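Local coordinates for 3-keto-5-aminohexanoate cleavage protein (Archaeoglobus fulgidus, PDB 3LOT), which probably catalyses the zinc-dependent cleavage of 3-keto-5-aminohexanoate, as a TIM-barrel member of the beta-keto acid cleavage enzyme family, at residues V259-S264 with K271-N276; T20-P25 with K131-D136; D6-T11 with G255-G260; V85-G90 with E110-N115. All coordinates share one frame; numbering follows the deposited sequence. Where two conformers were deposited one is given.

Interaction 1: residues V259-S264 with K271-N276. With ZN (zinc ion), chain P.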
loop_
_atom_site.group_PDB
_atom_site.type_symbol
_atom_site.label_atom_id
_atom_site.label_comp_id
_atom_site.label_asym_id
_atom_site.label_seq_id
_atom_site.Cartn_x
_atom_site.Cartn_y
_atom_site.Cartn_z
ATOM N N VAL D 259 -18.658 3.037 -17.800
ATOM C CA VAL D 259 -19.930 3.241 -17.125
ATOM C C VAL D 259 -20.953 2.400 -17.918
ATOM O O VAL D 259 -20.584 1.622 -18.803
ATOM C CB VAL D 259 -20.321 4.731 -17.064
ATOM C CG1 VAL D 259 -19.301 5.520 -16.257
ATOM C CG2 VAL D 259 -20.506 5.359 -18.501
ATOM N N GLY D 260 -22.220 2.492 -17.573
ATOM C CA GLY D 260 -23.219 1.804 -18.386
ATOM C C GLY D 260 -24.106 0.910 -17.556
ATOM O O GLY D 260 -23.721 0.503 -16.442
ATOM N N LEU D 261 -25.290 0.645 -18.106
ATOM C CA LEU D 261 -26.349 -0.136 -17.446
ATOM C C LEU D 261 -25.957 -1.575 -17.275
ATOM O O LEU D 261 -26.507 -2.257 -16.443
ATOM C CB LEU D 261 -27.685 -0.045 -18.198
ATOM C CG LEU D 261 -28.318 1.345 -18.354
ATOM C CD1 LEU D 261 -29.755 1.244 -18.890
ATOM C CD2 LEU D 261 -28.332 2.047 -17.082
ATOM N N GLU D 262 -24.977 -2.051 -18.041
ATOM C CA GLU D 262 -24.416 -3.349 -17.731
ATOM C C GLU D 262 -23.878 -3.499 -16.287
ATOM O O GLU D 262 -24.023 -4.586 -15.693
ATOM C CB GLU D 262 -23.347 -3.720 -18.755
ATOM C CG GLU D 262 -22.402 -4.825 -18.295
ATOM C CD GLU D 262 -21.603 -5.399 -19.465
ATOM O OE1 GLU D 262 -21.741 -4.962 -20.641
ATOM O OE2 GLU D 262 -20.858 -6.309 -19.152
ATOM N N ASP D 263 -23.227 -2.444 -15.765
ATOM C CA ASP D 263 -22.495 -2.478 -14.495
ATOM C C ASP D 263 -23.289 -1.881 -13.327
ATOM O O ASP D 263 -23.082 -2.268 -12.164
ATOM C CB ASP D 263 -21.167 -1.691 -14.643
ATOM C CG ASP D 263 -20.317 -2.173 -15.824
ATOM O OD1 ASP D 263 -20.276 -3.390 -16.042
ATOM O OD2 ASP D 263 -19.679 -1.345 -16.520
ATOM N N SER D 264 -24.176 -0.937 -13.615
ATOM C CA SER D 264 -25.057 -0.371 -12.576
ATOM C C SER D 264 -26.374 0.099 -13.173
ATOM O O SER D 264 -26.392 0.754 -14.232
ATOM C CB SER D 264 -24.391 0.826 -11.913
ATOM O OG SER D 264 -25.260 1.521 -11.020
ATOM N N LYS D 271 -31.880 5.651 -7.250
ATOM C CA LYS D 271 -32.563 6.217 -8.419
ATOM C C LYS D 271 -32.123 5.542 -9.710
ATOM O O LYS D 271 -30.976 5.672 -10.099
ATOM C CB LYS D 271 -32.327 7.727 -8.517
ATOM C CG LYS D 271 -33.272 8.397 -9.493
ATOM C CD LYS D 271 -32.826 9.824 -9.849
ATOM C CE LYS D 271 -33.856 10.509 -10.697
ATOM N NZ LYS D 271 -33.212 11.542 -11.557
ATOM N N LEU D 272 -33.052 4.854 -10.380
ATOM C CA LEU D 272 -32.684 4.113 -11.568
ATOM C C LEU D 272 -32.262 5.102 -12.634
ATOM O O LEU D 272 -32.875 6.154 -12.796
ATOM C CB LEU D 272 -33.830 3.238 -12.071
ATOM C CG LEU D 272 -34.234 2.116 -11.109
ATOM C CD1 LEU D 272 -35.489 1.422 -11.668
ATOM C CD2 LEU D 272 -33.084 1.133 -10.862
ATOM N N ALA D 273 -31.158 4.774 -13.297
ATOM C CA ALA D 273 -30.758 5.444 -14.533
ATOM C C ALA D 273 -31.791 5.196 -15.635
ATOM O O ALA D 273 -32.150 4.050 -15.881
ATOM C CB ALA D 273 -29.378 4.918 -14.985
ATOM N N LYS D 274 -32.234 6.265 -16.315
ATOM C CA LYS D 274 -33.211 6.148 -17.377
ATOM C C LYS D 274 -32.599 5.705 -18.684
ATOM O O LYS D 274 -33.316 5.302 -19.584
ATOM C CB LYS D 274 -33.957 7.474 -17.585
ATOM C CG LYS D 274 -35.085 7.707 -16.537
ATOM C CD LYS D 274 -35.815 9.055 -16.825
ATOM C CE LYS D 274 -37.137 9.218 -16.102
ATOM N NZ LYS D 274 -37.138 8.583 -14.785
ATOM N N SER D 275 -31.278 5.790 -18.794
ATOM C CA SER D 275 -30.567 5.344 -20.002
ATOM C C SER D 275 -29.078 5.273 -19.738
ATOM O O SER D 275 -28.548 5.859 -18.792
ATOM C CB SER D 275 -30.756 6.338 -21.153
ATOM O OG SER D 275 -30.183 7.584 -20.744
ATOM N N ASN D 276 -28.406 4.605 -20.648
ATOM C CA ASN D 276 -26.974 4.612 -20.683
ATOM C C ASN D 276 -26.445 6.026 -20.848
ATOM O O ASN D 276 -25.487 6.411 -20.155
ATOM C CB ASN D 276 -26.503 3.699 -21.826
ATOM C CG ASN D 276 -26.470 2.247 -21.401
ATOM O OD1 ASN D 276 -25.537 1.816 -20.706
ATOM N ND2 ASN D 276 -27.490 1.500 -21.778
HETATM ZN ZN ZN P . -19.528 -7.364 -20.457
#
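N276 OD1 accepts the backbone N-H of L261 at 2.9 Å (N276 OD1 to L261 N), in a nearly straight bond with 170° at the hydrogen. The donor stands above the plane of the amide, 38° out of it. The other end of the amide is occupied too: ND2 donates to the carbonyl of I14, so the group is held at both ends and its flip is fixed. L261 lies against this amide, with its CG 3.5 Å from N276 ND2. Its chi1 of -61° sets CG anti to the carbonyl carbon, and from there the CD2 branch meets A273 CB at 3.7 Å. An alanine in place of N276 would probably leave the L261 N-H and the I14 carbonyl without their mate and open a gap beside the leucine. G260, whose CA sits 3.3 Å from N276 OD1, has backbone angles at which a CB would press on the preceding carbonyl oxygen, so glycine fits here. Its carbonyl accepts from the amides of both D263 and S264, which curls the chain into a turn. That turn presents E262, extended beyond CG, to the zinc ion: E262 OE2 binds the metal at 2.1 Å, beside H50 and H52, in the metal site at the mouth of the TIM barrel.

Interaction 2: residues T20-P25 with K131-D136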
loop_
_atom_site.group_PDB
_atom_site.type_symbol
_atom_site.label_atom_id
_atom_site.label_comp_id
_atom_site.label_asym_id
_atom_site.label_seq_id
_atom_site.Cartn_x
_atom_site.Cartn_y
_atom_site.Cartn_z
ATOM N N THR D 20 -31.187 -8.328 -14.986
ATOM C CA THR D 20 -32.272 -8.975 -15.713
ATOM C C THR D 20 -33.402 -7.954 -15.944
ATOM O O THR D 20 -33.473 -6.979 -15.208
ATOM C CB THR D 20 -32.764 -10.222 -15.010
ATOM O OG1 THR D 20 -33.446 -9.888 -13.783
ATOM C CG2 THR D 20 -31.592 -11.211 -14.728
ATOM N N PRO D 21 -34.276 -8.168 -16.940
ATOM C CA PRO D 21 -35.313 -7.188 -17.316
ATOM C C PRO D 21 -36.169 -6.660 -16.208
ATOM O O PRO D 21 -36.472 -5.456 -16.158
ATOM C CB PRO D 21 -36.197 -7.986 -18.258
ATOM C CG PRO D 21 -35.219 -8.884 -18.927
ATOM C CD PRO D 21 -34.319 -9.330 -17.846
ATOM N N SER D 22 -36.572 -7.563 -15.332
ATOM C CA SER D 22 -37.470 -7.199 -14.255
ATOM C C SER D 22 -36.797 -6.267 -13.254
ATOM O O SER D 22 -37.491 -5.647 -12.446
ATOM C CB SER D 22 -38.013 -8.457 -13.557
ATOM O OG SER D 22 -38.742 -9.279 -14.487
HETATM N N MSE D 23 -35.476 -6.130 -13.279
HETATM C CA MSE D 23 -34.819 -5.250 -12.308
HETATM C C MSE D 23 -34.965 -3.790 -12.692
HETATM O O MSE D 23 -34.954 -2.923 -11.816
HETATM C CB MSE D 23 -33.344 -5.583 -12.099
HETATM C CG MSE D 23 -33.082 -7.018 -11.611
HETATM SE SE MSE D 23 -31.203 -7.422 -11.557
HETATM C CE MSE D 23 -31.374 -9.316 -11.186
ATOM N N SER D 24 -35.093 -3.500 -13.980
ATOM C CA SER D 24 -35.280 -2.129 -14.412
ATOM C C SER D 24 -35.896 -2.063 -15.786
ATOM O O SER D 24 -35.445 -2.719 -16.730
ATOM C CB SER D 24 -33.975 -1.359 -14.425
ATOM O OG SER D 24 -34.150 -0.060 -15.003
ATOM N N PRO D 25 -36.918 -1.217 -15.923
ATOM C CA PRO D 25 -37.504 -1.124 -17.251
ATOM C C PRO D 25 -36.593 -0.407 -18.228
ATOM O O PRO D 25 -36.914 -0.393 -19.376
ATOM C CB PRO D 25 -38.777 -0.317 -17.035
ATOM C CG PRO D 25 -38.521 0.421 -15.810
ATOM C CD PRO D 25 -37.639 -0.398 -14.945
ATOM N N LYS D 131 -38.168 -9.809 -5.772
ATOM C CA LYS D 131 -39.016 -10.963 -5.447
ATOM C C LYS D 131 -39.902 -11.428 -6.592
ATOM O O LYS D 131 -40.188 -12.618 -6.704
ATOM C CB LYS D 131 -39.857 -10.680 -4.211
ATOM C CG LYS D 131 -39.042 -10.187 -2.996
ATOM C CD LYS D 131 -37.770 -11.043 -2.684
ATOM C CE LYS D 131 -37.823 -11.749 -1.329
ATOM N NZ LYS D 131 -36.442 -12.129 -0.894
ATOM N N GLU D 132 -40.301 -10.503 -7.451
ATOM C CA GLU D 132 -41.178 -10.801 -8.560
ATOM C C GLU D 132 -40.490 -10.529 -9.873
ATOM O O GLU D 132 -39.856 -9.501 -10.037
ATOM C CB GLU D 132 -42.422 -9.932 -8.474
ATOM C CG GLU D 132 -43.157 -10.096 -7.178
ATOM C CD GLU D 132 -44.545 -10.578 -7.431
ATOM O OE1 GLU D 132 -45.425 -9.729 -7.719
ATOM O OE2 GLU D 132 -44.743 -11.817 -7.376
ATOM N N PHE D 133 -40.664 -11.440 -10.820
ATOM C CA PHE D 133 -40.005 -11.364 -12.109
ATOM C C PHE D 133 -40.996 -11.587 -13.230
ATOM O O PHE D 133 -41.830 -12.488 -13.148
ATOM C CB PHE D 133 -38.929 -12.461 -12.185
ATOM C CG PHE D 133 -37.833 -12.300 -11.182
ATOM C CD1 PHE D 133 -37.924 -12.900 -9.933
ATOM C CD2 PHE D 133 -36.702 -11.563 -11.487
ATOM C CE1 PHE D 133 -36.894 -12.733 -8.984
ATOM C CE2 PHE D 133 -35.670 -11.423 -10.564
ATOM C CZ PHE D 133 -35.784 -12.015 -9.295
ATOM N N LYS D 134 -40.881 -10.805 -14.291
ATOM C CA LYS D 134 -41.694 -11.033 -15.471
ATOM C C LYS D 134 -41.484 -12.435 -16.024
ATOM O O LYS D 134 -42.443 -13.063 -16.436
ATOM C CB LYS D 134 -41.387 -10.008 -16.565
ATOM C CG LYS D 134 -42.434 -10.004 -17.748
ATOM C CD LYS D 134 -42.158 -8.822 -18.715
ATOM C CE LYS D 134 -43.382 -8.422 -19.509
ATOM N NZ LYS D 134 -43.599 -9.266 -20.711
ATOM N N TYR D 135 -40.248 -12.933 -16.042
ATOM C CA TYR D 135 -39.990 -14.216 -16.680
ATOM C C TYR D 135 -39.423 -15.252 -15.712
ATOM O O TYR D 135 -38.590 -14.927 -14.844
ATOM C CB TYR D 135 -39.020 -14.069 -17.857
ATOM C CG TYR D 135 -39.418 -13.058 -18.884
ATOM C CD1 TYR D 135 -40.385 -13.343 -19.837
ATOM C CD2 TYR D 135 -38.827 -11.797 -18.906
ATOM C CE1 TYR D 135 -40.751 -12.377 -20.789
ATOM C CE2 TYR D 135 -39.179 -10.849 -19.850
ATOM C CZ TYR D 135 -40.141 -11.150 -20.781
ATOM O OH TYR D 135 -40.480 -10.205 -21.707
ATOM N N ASP D 136 -39.819 -16.510 -15.916
ATOM C CA ASP D 136 -39.313 -17.615 -15.075
ATOM C C ASP D 136 -37.805 -17.817 -15.197
ATOM O O ASP D 136 -37.168 -18.287 -14.258
ATOM C CB ASP D 136 -39.968 -18.934 -15.429
ATOM C CG ASP D 136 -41.436 -19.005 -15.015
ATOM O OD1 ASP D 136 -41.942 -18.132 -14.285
ATOM O OD2 ASP D 136 -42.089 -19.963 -15.450
#
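S22 reaches from a short 3-10 turn, residues 21-23, to the backbone of K134, joining the loop that follows the first strand of the TIM barrel to the loop that leads into helix 137-144. Its hydroxyl accepts the amide of K134 at 2.6 Å (S22 OG to K134 N), with 157° at the hydrogen. Chi1 of -60° sets OG anti to the carbonyl carbon, which places S22 OG against the F133-K134 backbone, 3.4 Å from F133 CA. On one flank the F133 ring offers its edge to the hydroxyl of T20, F133 CE2 and T20 OG1 being 4.2 Å apart. On the other, P21 CB meets the edge of the Y135 ring, a looser touch of 4.4 Å from P21 CB to Y135 CE2. The second shell is E138, at the start of helix 137-144. Its OE2 bonds both S22 OG and the Y135 amide, while OE1 bonds T20 OG1, so one carboxylate ties the two loops to the helix. An alanine at S22 would probably leave the K134 amide without its acceptor and E138 with one bond fewer. W137 packs on P21 and meets the Y135 ring with their planes about 20° apart. One face of Y135 is covered from within its own loop: K134 CG sits 3.9 Å above the ring plane, over the centre.

Interaction 3: residues D6-T11 with G255-G260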
loop_
_atom_site.group_PDB
_atom_site.type_symbol
_atom_site.label_atom_id
_atom_site.label_comp_id
_atom_site.label_asym_id
_atom_site.label_seq_id
_atom_site.Cartn_x
_atom_site.Cartn_y
_atom_site.Cartn_z
ATOM N N ASP D 6 -4.574 14.386 -21.006
ATOM C CA ASP D 6 -5.855 15.025 -20.708
ATOM C C ASP D 6 -7.039 14.430 -21.504
ATOM O O ASP D 6 -8.128 14.976 -21.479
ATOM C CB ASP D 6 -5.731 16.529 -20.977
ATOM C CG ASP D 6 -5.773 16.870 -22.458
ATOM O OD1 ASP D 6 -4.929 16.319 -23.218
ATOM O OD2 ASP D 6 -6.675 17.676 -22.858
ATOM N N VAL D 7 -6.803 13.326 -22.223
ATOM C CA VAL D 7 -7.850 12.644 -22.957
ATOM C C VAL D 7 -8.158 11.306 -22.270
ATOM O O VAL D 7 -7.260 10.458 -22.119
ATOM C CB VAL D 7 -7.479 12.399 -24.445
ATOM C CG1 VAL D 7 -8.618 11.618 -25.138
ATOM C CG2 VAL D 7 -7.201 13.727 -25.182
ATOM N N VAL D 8 -9.436 11.135 -21.917
ATOM C CA VAL D 8 -9.939 9.981 -21.186
ATOM C C VAL D 8 -10.868 9.213 -22.123
ATOM O O VAL D 8 -11.809 9.811 -22.696
ATOM C CB VAL D 8 -10.740 10.400 -19.909
ATOM C CG1 VAL D 8 -11.377 9.175 -19.195
ATOM C CG2 VAL D 8 -9.868 11.132 -18.964
ATOM N N ILE D 9 -10.599 7.910 -22.295
ATOM C CA ILE D 9 -11.536 6.997 -22.976
ATOM C C ILE D 9 -12.690 6.657 -22.024
ATOM O O ILE D 9 -12.471 6.084 -20.970
ATOM C CB ILE D 9 -10.851 5.691 -23.462
ATOM C CG1 ILE D 9 -9.681 6.026 -24.402
ATOM C CG2 ILE D 9 -11.887 4.750 -24.131
ATOM C CD1 ILE D 9 -8.907 4.773 -24.935
ATOM N N VAL D 10 -13.895 7.102 -22.349
ATOM C CA VAL D 10 -15.107 6.674 -21.674
ATOM C C VAL D 10 -15.807 5.548 -22.466
ATOM O O VAL D 10 -16.247 5.756 -23.637
ATOM C CB VAL D 10 -16.058 7.842 -21.475
ATOM C CG1 VAL D 10 -17.270 7.385 -20.601
ATOM C CG2 VAL D 10 -15.337 9.029 -20.758
ATOM N N THR D 11 -15.904 4.363 -21.851
ATOM C CA THR D 11 -16.567 3.218 -22.463
ATOM C C THR D 11 -17.945 3.098 -21.894
ATOM O O THR D 11 -18.132 3.292 -20.682
ATOM C CB THR D 11 -15.815 1.905 -22.209
ATOM O OG1 THR D 11 -14.532 1.985 -22.837
ATOM C CG2 THR D 11 -16.626 0.729 -22.809
ATOM N N GLY D 255 -6.147 6.679 -15.390
ATOM C CA GLY D 255 -6.858 5.653 -16.114
ATOM C C GLY D 255 -8.058 6.122 -16.945
ATOM O O GLY D 255 -8.484 7.279 -16.892
ATOM N N ASP D 256 -8.601 5.173 -17.683
ATOM C CA ASP D 256 -9.844 5.324 -18.402
ATOM C C ASP D 256 -10.977 4.731 -17.580
ATOM O O ASP D 256 -10.754 4.041 -16.576
ATOM C CB ASP D 256 -9.735 4.667 -19.784
ATOM C CG ASP D 256 -8.687 5.335 -20.664
ATOM O OD1 ASP D 256 -8.623 6.576 -20.663
ATOM O OD2 ASP D 256 -7.913 4.621 -21.338
ATOM N N VAL D 257 -12.200 5.028 -17.989
ATOM C CA VAL D 257 -13.365 4.686 -17.230
ATOM C C VAL D 257 -14.473 4.057 -18.099
ATOM O O VAL D 257 -14.659 4.406 -19.280
ATOM C CB VAL D 257 -13.876 5.910 -16.496
ATOM C CG1 VAL D 257 -14.201 7.077 -17.504
ATOM C CG2 VAL D 257 -15.100 5.545 -15.650
ATOM N N ARG D 258 -15.183 3.107 -17.493
ATOM C CA ARG D 258 -16.349 2.461 -18.080
ATOM C C ARG D 258 -17.532 2.700 -17.169
ATOM O O ARG D 258 -17.396 2.621 -15.909
ATOM C CB ARG D 258 -16.131 0.956 -18.238
ATOM C CG ARG D 258 -17.345 0.177 -18.701
ATOM C CD ARG D 258 -16.998 -1.240 -19.140
ATOM N NE ARG D 258 -17.808 -2.238 -18.457
ATOM C CZ ARG D 258 -17.764 -3.534 -18.707
ATOM N NH1 ARG D 258 -16.984 -4.037 -19.681
ATOM N NH2 ARG D 258 -18.526 -4.346 -18.004
ATOM N N VAL D 259 -18.658 3.037 -17.800
ATOM C CA VAL D 259 -19.930 3.241 -17.125
ATOM C C VAL D 259 -20.953 2.400 -17.918
ATOM O O VAL D 259 -20.584 1.622 -18.803
ATOM C CB VAL D 259 -20.321 4.731 -17.064
ATOM C CG1 VAL D 259 -19.301 5.520 -16.257
ATOM C CG2 VAL D 259 -20.506 5.359 -18.501
ATOM N N GLY D 260 -22.220 2.492 -17.573
ATOM C CA GLY D 260 -23.219 1.804 -18.386
ATOM C C GLY D 260 -24.106 0.910 -17.556
ATOM O O GLY D 260 -23.721 0.503 -16.442
HETATM O O HOH W 1 -12.709 2.902 -21.077
#
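V257 CG1 makes the apolar centre, touching V8 CG1 at 3.9 Å and V10 CG2 at 4.0 Å. A chi1 of 58° puts this methyl between the backbone N and the carbonyl carbon, a crowded position from which it can meet both valines. V10 and V257 lie side by side and point the same way, whereas V8 comes across V257 at a slant. Helix 276-289 packs on this layer, with M283 against V257 and V259, and V287 against V8. The backbones behind the valines form a parallel ladder: V257 N donates to I9 O, T11 N to V257 O, and V259 N to T11 O, the last at 2.9 Å from N to O. The opposite sheet face carries T11 and R258, whose CB atoms lie against each other. Beyond CB the arginine bends at chi3 and runs off to a salt bridge with D263, its nearest side-chain atom about 4 Å from the zinc ion. A water lies 2.7 Å from T11 OG1 and can also donate to V257 O.

At the N-terminal end of the paired strands, D256 uses its side chain where the ladder uses backbone. Its OD1 accepts the I9 amide at 2.9 Å (D256 OD1 to I9 N), met from well above the carboxylate plane, while I9 CB lies against D256 CG at 3.6 Å. D256 OD2 pairs with R198 and R3, which probably keeps the buried carboxylate charged. Here strand 256-259, the eighth of the barrel, closes onto strand 7-13, the first, which completes the ring of the TIM barrel.

Interaction 4: residues V85-G90 with E110-N115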
loop_
_atom_site.group_PDB
_atom_site.type_symbol
_atom_site.label_atom_id
_atom_site.label_comp_id
_atom_site.label_asym_id
_atom_site.label_seq_id
_atom_site.Cartn_x
_atom_site.Cartn_y
_atom_site.Cartn_z
ATOM N N VAL D 85 -16.937 -6.095 -28.396
ATOM C CA VAL D 85 -17.818 -7.252 -28.225
ATOM C C VAL D 85 -17.372 -8.149 -27.046
ATOM O O VAL D 85 -16.186 -8.367 -26.838
ATOM C CB VAL D 85 -17.817 -8.066 -29.526
ATOM C CG1 VAL D 85 -18.786 -9.209 -29.446
ATOM C CG2 VAL D 85 -18.145 -7.142 -30.681
ATOM N N THR D 86 -18.323 -8.676 -26.287
ATOM C CA THR D 86 -17.983 -9.598 -25.223
ATOM C C THR D 86 -17.696 -10.988 -25.786
ATOM O O THR D 86 -18.285 -11.436 -26.768
ATOM C CB THR D 86 -19.095 -9.715 -24.209
ATOM O OG1 THR D 86 -18.619 -10.454 -23.083
ATOM C CG2 THR D 86 -20.309 -10.445 -24.837
ATOM N N THR D 87 -16.728 -11.642 -25.177
ATOM C CA THR D 87 -16.583 -13.083 -25.259
ATOM C C THR D 87 -16.777 -13.682 -23.870
ATOM O O THR D 87 -16.572 -14.878 -23.700
ATOM C CB THR D 87 -15.183 -13.531 -25.796
ATOM O OG1 THR D 87 -14.168 -13.255 -24.829
ATOM C CG2 THR D 87 -14.843 -12.831 -27.079
ATOM N N GLY D 88 -17.154 -12.852 -22.890
ATOM C CA GLY D 88 -17.453 -13.310 -21.516
ATOM C C GLY D 88 -18.934 -13.644 -21.330
ATOM O O GLY D 88 -19.290 -14.567 -20.585
ATOM N N GLY D 89 -19.801 -12.886 -22.016
ATOM C CA GLY D 89 -21.234 -13.158 -22.076
ATOM C C GLY D 89 -21.586 -14.619 -22.307
ATOM O O GLY D 89 -21.177 -15.198 -23.288
ATOM N N GLY D 90 -22.374 -15.205 -21.395
ATOM C CA GLY D 90 -22.652 -16.658 -21.403
ATOM C C GLY D 90 -21.880 -17.453 -20.339
ATOM O O GLY D 90 -22.243 -18.610 -20.001
ATOM N N GLU D 110 -12.906 -4.848 -33.844
ATOM C CA GLU D 110 -11.688 -4.119 -33.526
ATOM C C GLU D 110 -11.134 -4.481 -32.157
ATOM O O GLU D 110 -9.923 -4.469 -31.959
ATOM C CB GLU D 110 -11.931 -2.608 -33.559
ATOM C CG GLU D 110 -12.295 -1.997 -34.949
ATOM C CD GLU D 110 -12.300 -0.483 -34.912
ATOM O OE1 GLU D 110 -13.352 0.100 -34.557
ATOM O OE2 GLU D 110 -11.260 0.143 -35.205
ATOM N N ILE D 111 -12.022 -4.718 -31.200
ATOM C CA ILE D 111 -11.624 -5.018 -29.830
ATOM C C ILE D 111 -12.736 -5.914 -29.251
ATOM O O ILE D 111 -13.921 -5.816 -29.651
ATOM C CB ILE D 111 -11.386 -3.682 -29.049
ATOM C CG1 ILE D 111 -10.921 -3.925 -27.605
ATOM C CG2 ILE D 111 -12.663 -2.754 -29.081
ATOM C CD1 ILE D 111 -10.203 -2.763 -27.035
ATOM N N ALA D 112 -12.358 -6.836 -28.385
ATOM C CA ALA D 112 -13.319 -7.697 -27.709
ATOM C C ALA D 112 -12.795 -8.099 -26.331
ATOM O O ALA D 112 -11.590 -8.028 -26.081
ATOM C CB ALA D 112 -13.648 -8.902 -28.507
ATOM N N THR D 113 -13.691 -8.480 -25.427
ATOM C CA THR D 113 -13.232 -8.704 -24.070
ATOM C C THR D 113 -12.602 -10.097 -23.986
ATOM O O THR D 113 -12.942 -10.980 -24.763
ATOM C CB THR D 113 -14.321 -8.442 -22.995
ATOM O OG1 THR D 113 -15.427 -9.322 -23.133
ATOM C CG2 THR D 113 -14.813 -7.039 -23.123
ATOM N N PHE D 114 -11.685 -10.243 -23.029
ATOM C CA PHE D 114 -10.766 -11.364 -22.893
ATOM C C PHE D 114 -10.558 -11.507 -21.383
ATOM O O PHE D 114 -9.662 -10.884 -20.841
ATOM C CB PHE D 114 -9.436 -10.977 -23.578
ATOM C CG PHE D 114 -8.521 -12.124 -23.895
ATOM C CD1 PHE D 114 -7.933 -12.847 -22.893
ATOM C CD2 PHE D 114 -8.222 -12.422 -25.205
ATOM C CE1 PHE D 114 -7.046 -13.865 -23.188
ATOM C CE2 PHE D 114 -7.329 -13.426 -25.542
ATOM C CZ PHE D 114 -6.714 -14.170 -24.534
ATOM N N ASN D 115 -11.422 -12.301 -20.744
ATOM C CA ASN D 115 -11.406 -12.579 -19.293
ATOM C C ASN D 115 -10.248 -13.482 -18.793
ATOM O O ASN D 115 -9.985 -14.566 -19.347
ATOM C CB ASN D 115 -12.723 -13.175 -18.954
ATOM C CG ASN D 115 -13.843 -12.212 -19.255
ATOM O OD1 ASN D 115 -14.108 -11.298 -18.450
ATOM N ND2 ASN D 115 -14.504 -12.381 -20.431
HETATM O O HOH W 2 -13.260 -14.099 -22.502
#
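T87 turns its hydroxyl across to the carbonyl of T113, T87 OG1 to T113 O being 2.6 Å. Chi1 of 70° places OG1 between the backbone N and the carbonyl carbon, and it donates from above the carbonyl plane, 35° out of it. T87 OG1 also accepts from a water, 2.6 Å away, and that water accepts in turn from N115 ND2, so a water bridge links threonine and asparagine. T113 points its own hydroxyl the other way, against the T86-T87 peptide: its OG1 is 3.3 Å from T86 CA and takes a weak bond from the T87 amide. T86 and T113 cross obliquely, and the OG1 atoms of both, with N115 ND2, hydrogen-bond an unidentified molecule, probably from the crystallisation liquor.

T86 is held in place by its own chain. With OG1 anti to the backbone N (chi1 -170°), the hydroxyl accepts from the amides of G88, at 2.8 Å from T86 OG1 to G88 N, and G89, an ST turn and ST motif that bend the chain away after the strand. N115 packs against that bend, its ND2 3.3 Å from G88 CA; a CB on G88 would clash with it. Before the bend the two chains run as parallel strands, with V85 N bonded to I111 O and T113 N to V85 O at 2.9 Å.

Strand 48-54 borders this pair on one side, with H50 against T113 and H52 against T86, and strand 170-175 on the other. Helix 103-107 covers the outer layer, where V103 and V104 pack on T87 and V104 also on A112.

In the fold
Interactions 1, 3 and 4 are buried; interaction 2 lies at the surface, its centre about 22 Å from the centre of the chain. Interactions 3 and 4 belong to the same barrel sheet, one sealing the ring with a valine layer and strand pairing, the other setting threonine hydroxyls beside the zinc ligands, in what is probably the active-site pocket. Interaction 1 shares V259 and G260 with interaction 3, and continues that strand into the metal-binding turn; the D263-R258 salt bridge joins them. Interaction 1 rests on a side-chain amide hydrogen-bonded to backbone and on a leucine, interaction 2 on a serine hydroxyl backed by a carboxylate. Interaction 2 touches interaction 1 through S24 and L272, but not interactions 3 or 4.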